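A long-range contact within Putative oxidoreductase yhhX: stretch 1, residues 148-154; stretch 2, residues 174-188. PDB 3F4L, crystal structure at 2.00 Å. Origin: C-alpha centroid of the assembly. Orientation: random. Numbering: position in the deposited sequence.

Stretch 1 148-154: EVESHFD
Stretch 2 (174-188) GLGVHTMDQIISLFG

Strand against helix in the putative oxidoreductase yhhX: residues 148-152 form the end of an extended strand, with Phe153 and Asp154 continuing as loop, and residues 174-187 form a helix that enters from earlier in the chain. The two elements run nearly antiparallel, with 154° between their N-to-C directions and axes 9.6 Å apart at closest approach. Register is set by Ser151 opposite Thr179 (CA to CA 7.2 Å) and Val149 opposite Ile183 (CA to CA 8.5 Å), so two residues along the strand match one helical turn. Across the strand phi runs from -119° to -153° and psi from 125° to 140°, and the resulting alternation turns the CA-to-CB bonds of Val149, Ser151 and Phe153 toward the helix and those of Glu148, Glu150 and His152 away. The contact buries 332 Å², both sides summed, and no direct hydrogen bond crosses it.

Stretch 2 opens with a wider pi-type turn at 174-176. Leu175 (chi1 m, chi2 m; phi/psi -107/-32) lays its methyl over one face of the Phe153 ring: CD1 sits 4.0 Å from the ring centroid, 24° off the normal, and 3.7 Å from Phe153 CE1, a CH-pi contact. Phe153 meets it with chi1 t (-160°) and chi2 -70°. Gly176 and Val177 do not reach the strand; from Thr179 N to Leu175 O (3.3 Å) onward every backbone N through Gly188 bonds the O four residues back, some of these bonds weak, and Leu186 N also reaches Ile183 O (3.1 Å).

One turn after Leu175, Thr179 (chi1 p) points toward the strand and brings its methyl against two neighbours, CG2 lying 4.0 Å from Phe153 CB and 4.2 Å from Ser151 OG. Met180, a selenomethionine, points away from the strand.

Gln182 (chi1 m, chi2 t, chi3 -42°) supplies the polar part of the contact. Its OE1 is 4.4 Å from Ser151 OG (chi1 t), too far for a direct bond, and water closes the gap. Water 1 accepts from Ser151 OG at 2.8 Å and donates to both Thr179 O (2.9 Å) and Gln182 OE1 (2.5 Å), thereby tying the strand hydroxyl to helix backbone and side chain. Water 2 donates to Gln182 OE1 at 2.8 Å and, weakly, to Ser151 OG at 3.5 Å.

Ile183 (chi1 m, chi2 m) returns the surface to hydrocarbon: its CD1 packs 3.8 Å from CG1 of Val149 (chi1 t). Ser185, clear of the strand with chi1 p, folds its hydroxyl back on the helix, OG donating to Gln182 O at 2.8 Å.

Phe187 (chi1 m, chi2 -61°) closes the contact, its CE2 3.8 Å from Val149 CG2. Val149 thus uses one methyl against Ile183 and the other against Phe187, a turn apart on the helix. Gly188 leaves helical geometry at phi/psi 91/-143 while its N still bonds Ile184 O at 2.7 Å; a CB at these angles would jam against the carbonyl O of Phe187, a constraint that calls for glycine.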

# COMPACT_ATOMS: atom_id res chain seq x y z
N GLU A 148 -7.06 -7.54 4.88
CA GLU A 148 -5.89 -6.70 4.70
C GLU A 148 -5.50 -5.92 5.95
O GLU A 148 -6.34 -5.41 6.68
CB GLU A 148 -6.08 -5.74 3.53
CG GLU A 148 -4.78 -5.05 3.11
CD GLU A 148 -4.69 -4.79 1.61
OE1 GLU A 148 -5.00 -5.71 0.82
OE2 GLU A 148 -4.29 -3.67 1.21
N VAL A 149 -4.19 -5.87 6.19
CA VAL A 149 -3.61 -5.16 7.31
C VAL A 149 -2.48 -4.34 6.71
O VAL A 149 -1.74 -4.82 5.85
CB VAL A 149 -3.06 -6.15 8.39
CG1 VAL A 149 -2.32 -5.38 9.50
CG2 VAL A 149 -4.21 -6.94 9.00
N GLU A 150 -2.36 -3.09 7.14
CA GLU A 150 -1.31 -2.23 6.63
C GLU A 150 -0.67 -1.51 7.81
O GLU A 150 -1.37 -0.87 8.60
CB GLU A 150 -1.90 -1.23 5.64
CG GLU A 150 -0.88 -0.52 4.74
CD GLU A 150 -1.55 0.33 3.66
OE1 GLU A 150 -2.46 -0.17 2.97
OE2 GLU A 150 -1.15 1.50 3.50
N SER A 151 0.64 -1.64 7.93
CA SER A 151 1.40 -1.01 9.01
C SER A 151 2.44 -0.04 8.45
O SER A 151 3.19 -0.39 7.54
CB SER A 151 2.09 -2.09 9.84
OG SER A 151 2.96 -1.51 10.79
N HIS A 152 2.48 1.17 9.00
CA HIS A 152 3.43 2.18 8.57
C HIS A 152 4.31 2.64 9.72
O HIS A 152 3.85 2.79 10.85
CB HIS A 152 2.71 3.41 8.00
CG HIS A 152 2.24 3.26 6.58
ND1 HIS A 152 1.04 2.66 6.25
CD2 HIS A 152 2.80 3.65 5.41
CE1 HIS A 152 0.89 2.68 4.94
NE2 HIS A 152 1.94 3.28 4.41
N PHE A 153 5.58 2.85 9.44
CA PHE A 153 6.52 3.36 10.43
C PHE A 153 7.38 4.26 9.57
O PHE A 153 8.40 3.84 9.04
CB PHE A 153 7.34 2.22 11.04
CG PHE A 153 7.97 2.58 12.36
CD1 PHE A 153 9.01 3.50 12.43
CD2 PHE A 153 7.48 2.04 13.55
CE1 PHE A 153 9.56 3.88 13.65
CE2 PHE A 153 8.02 2.40 14.78
CZ PHE A 153 9.06 3.33 14.83
N ASP A 154 6.95 5.51 9.41
CA ASP A 154 7.65 6.45 8.55
C ASP A 154 8.21 7.69 9.23
O ASP A 154 7.93 7.96 10.40
CB ASP A 154 6.72 6.92 7.43
CG ASP A 154 6.03 5.77 6.71
OD1 ASP A 154 6.73 4.83 6.28
OD2 ASP A 154 4.80 5.82 6.57
N GLY A 174 16.67 -2.87 10.46
CA GLY A 174 16.51 -1.96 11.58
C GLY A 174 15.12 -1.76 12.14
O GLY A 174 14.91 -1.89 13.35
N LEU A 175 14.15 -1.45 11.28
CA LEU A 175 12.78 -1.22 11.73
C LEU A 175 11.82 -2.35 11.38
O LEU A 175 10.85 -2.60 12.11
CB LEU A 175 12.25 0.09 11.15
CG LEU A 175 12.68 1.35 11.88
CD1 LEU A 175 12.18 1.30 13.32
CD2 LEU A 175 14.19 1.48 11.85
N GLY A 176 12.08 -3.00 10.26
CA GLY A 176 11.23 -4.09 9.83
C GLY A 176 11.16 -5.20 10.86
O GLY A 176 10.13 -5.87 10.99
N VAL A 177 12.25 -5.41 11.58
CA VAL A 177 12.29 -6.47 12.58
C VAL A 177 11.13 -6.31 13.57
O VAL A 177 10.52 -7.30 13.99
CB VAL A 177 13.65 -6.51 13.35
CG1 VAL A 177 13.81 -5.28 14.26
CG2 VAL A 177 13.76 -7.79 14.17
N HIS A 178 10.80 -5.06 13.92
CA HIS A 178 9.71 -4.77 14.86
C HIS A 178 8.32 -4.81 14.23
O HIS A 178 7.40 -5.40 14.78
CB HIS A 178 9.91 -3.39 15.47
CG HIS A 178 11.03 -3.32 16.44
ND1 HIS A 178 12.00 -2.34 16.38
CD2 HIS A 178 11.33 -4.08 17.53
CE1 HIS A 178 12.84 -2.50 17.39
NE2 HIS A 178 12.45 -3.54 18.10
N THR A 179 8.16 -4.14 13.10
CA THR A 179 6.87 -4.11 12.46
C THR A 179 6.46 -5.49 11.94
O THR A 179 5.29 -5.85 12.04
CB THR A 179 6.84 -3.04 11.36
OG1 THR A 179 7.94 -3.23 10.46
CG2 THR A 179 6.94 -1.66 11.99
N MSE A 180 7.40 -6.26 11.40
CA MSE A 180 7.05 -7.59 10.91
C MSE A 180 6.75 -8.52 12.08
O MSE A 180 5.90 -9.41 11.97
CB MSE A 180 8.17 -8.19 10.05
CG MSE A 180 8.33 -7.54 8.68
SE MSE A 180 9.08 -8.80 7.39
CE MSE A 180 10.80 -9.07 8.24
N ASP A 181 7.45 -8.33 13.20
CA ASP A 181 7.21 -9.15 14.39
C ASP A 181 5.76 -8.99 14.86
O ASP A 181 5.12 -9.96 15.27
CB ASP A 181 8.14 -8.73 15.53
CG ASP A 181 7.79 -9.42 16.83
OD1 ASP A 181 8.11 -10.63 16.98
OD2 ASP A 181 7.19 -8.76 17.70
N GLN A 182 5.23 -7.77 14.79
CA GLN A 182 3.85 -7.53 15.20
C GLN A 182 2.89 -8.34 14.31
O GLN A 182 1.96 -8.96 14.81
CB GLN A 182 3.50 -6.04 15.08
CG GLN A 182 4.26 -5.15 16.04
CD GLN A 182 3.90 -3.68 15.87
OE1 GLN A 182 3.78 -3.19 14.75
NE2 GLN A 182 3.77 -2.96 16.99
N ILE A 183 3.14 -8.32 13.00
CA ILE A 183 2.27 -9.06 12.08
C ILE A 183 2.38 -10.55 12.35
O ILE A 183 1.39 -11.28 12.39
CB ILE A 183 2.64 -8.76 10.59
CG1 ILE A 183 2.40 -7.29 10.27
CG2 ILE A 183 1.82 -9.64 9.66
CD1 ILE A 183 1.00 -6.79 10.68
N ILE A 184 3.61 -11.02 12.55
CA ILE A 184 3.84 -12.43 12.82
C ILE A 184 3.15 -12.87 14.12
O ILE A 184 2.59 -13.96 14.19
CB ILE A 184 5.37 -12.72 12.85
CG1 ILE A 184 5.93 -12.63 11.43
CG2 ILE A 184 5.64 -14.08 13.46
CD1 ILE A 184 7.43 -12.53 11.35
N SER A 185 3.18 -12.02 15.15
CA SER A 185 2.54 -12.38 16.41
C SER A 185 1.02 -12.53 16.24
O SER A 185 0.38 -13.22 17.02
CB SER A 185 2.82 -11.32 17.49
OG SER A 185 1.99 -10.18 17.29
N LEU A 186 0.45 -11.88 15.23
CA LEU A 186 -1.00 -11.96 14.99
C LEU A 186 -1.41 -13.10 14.07
O LEU A 186 -2.41 -13.77 14.31
CB LEU A 186 -1.53 -10.68 14.33
CG LEU A 186 -1.37 -9.32 15.00
CD1 LEU A 186 -1.89 -8.21 14.08
CD2 LEU A 186 -2.12 -9.33 16.31
N PHE A 187 -0.64 -13.29 13.01
CA PHE A 187 -0.97 -14.28 12.00
C PHE A 187 -0.02 -15.45 11.82
O PHE A 187 -0.37 -16.42 11.16
CB PHE A 187 -1.16 -13.55 10.67
CG PHE A 187 -2.13 -12.39 10.75
CD1 PHE A 187 -3.45 -12.59 11.13
CD2 PHE A 187 -1.71 -11.10 10.45
CE1 PHE A 187 -4.34 -11.52 11.21
CE2 PHE A 187 -2.59 -10.02 10.53
CZ PHE A 187 -3.90 -10.23 10.91
N GLY A 188 1.18 -15.38 12.38
CA GLY A 188 2.10 -16.49 12.25
C GLY A 188 3.04 -16.44 11.06
O GLY A 188 3.53 -15.38 10.68
O HOH W 1 3.29 -3.84 12.34
O HOH W 2 4.41 -0.67 13.84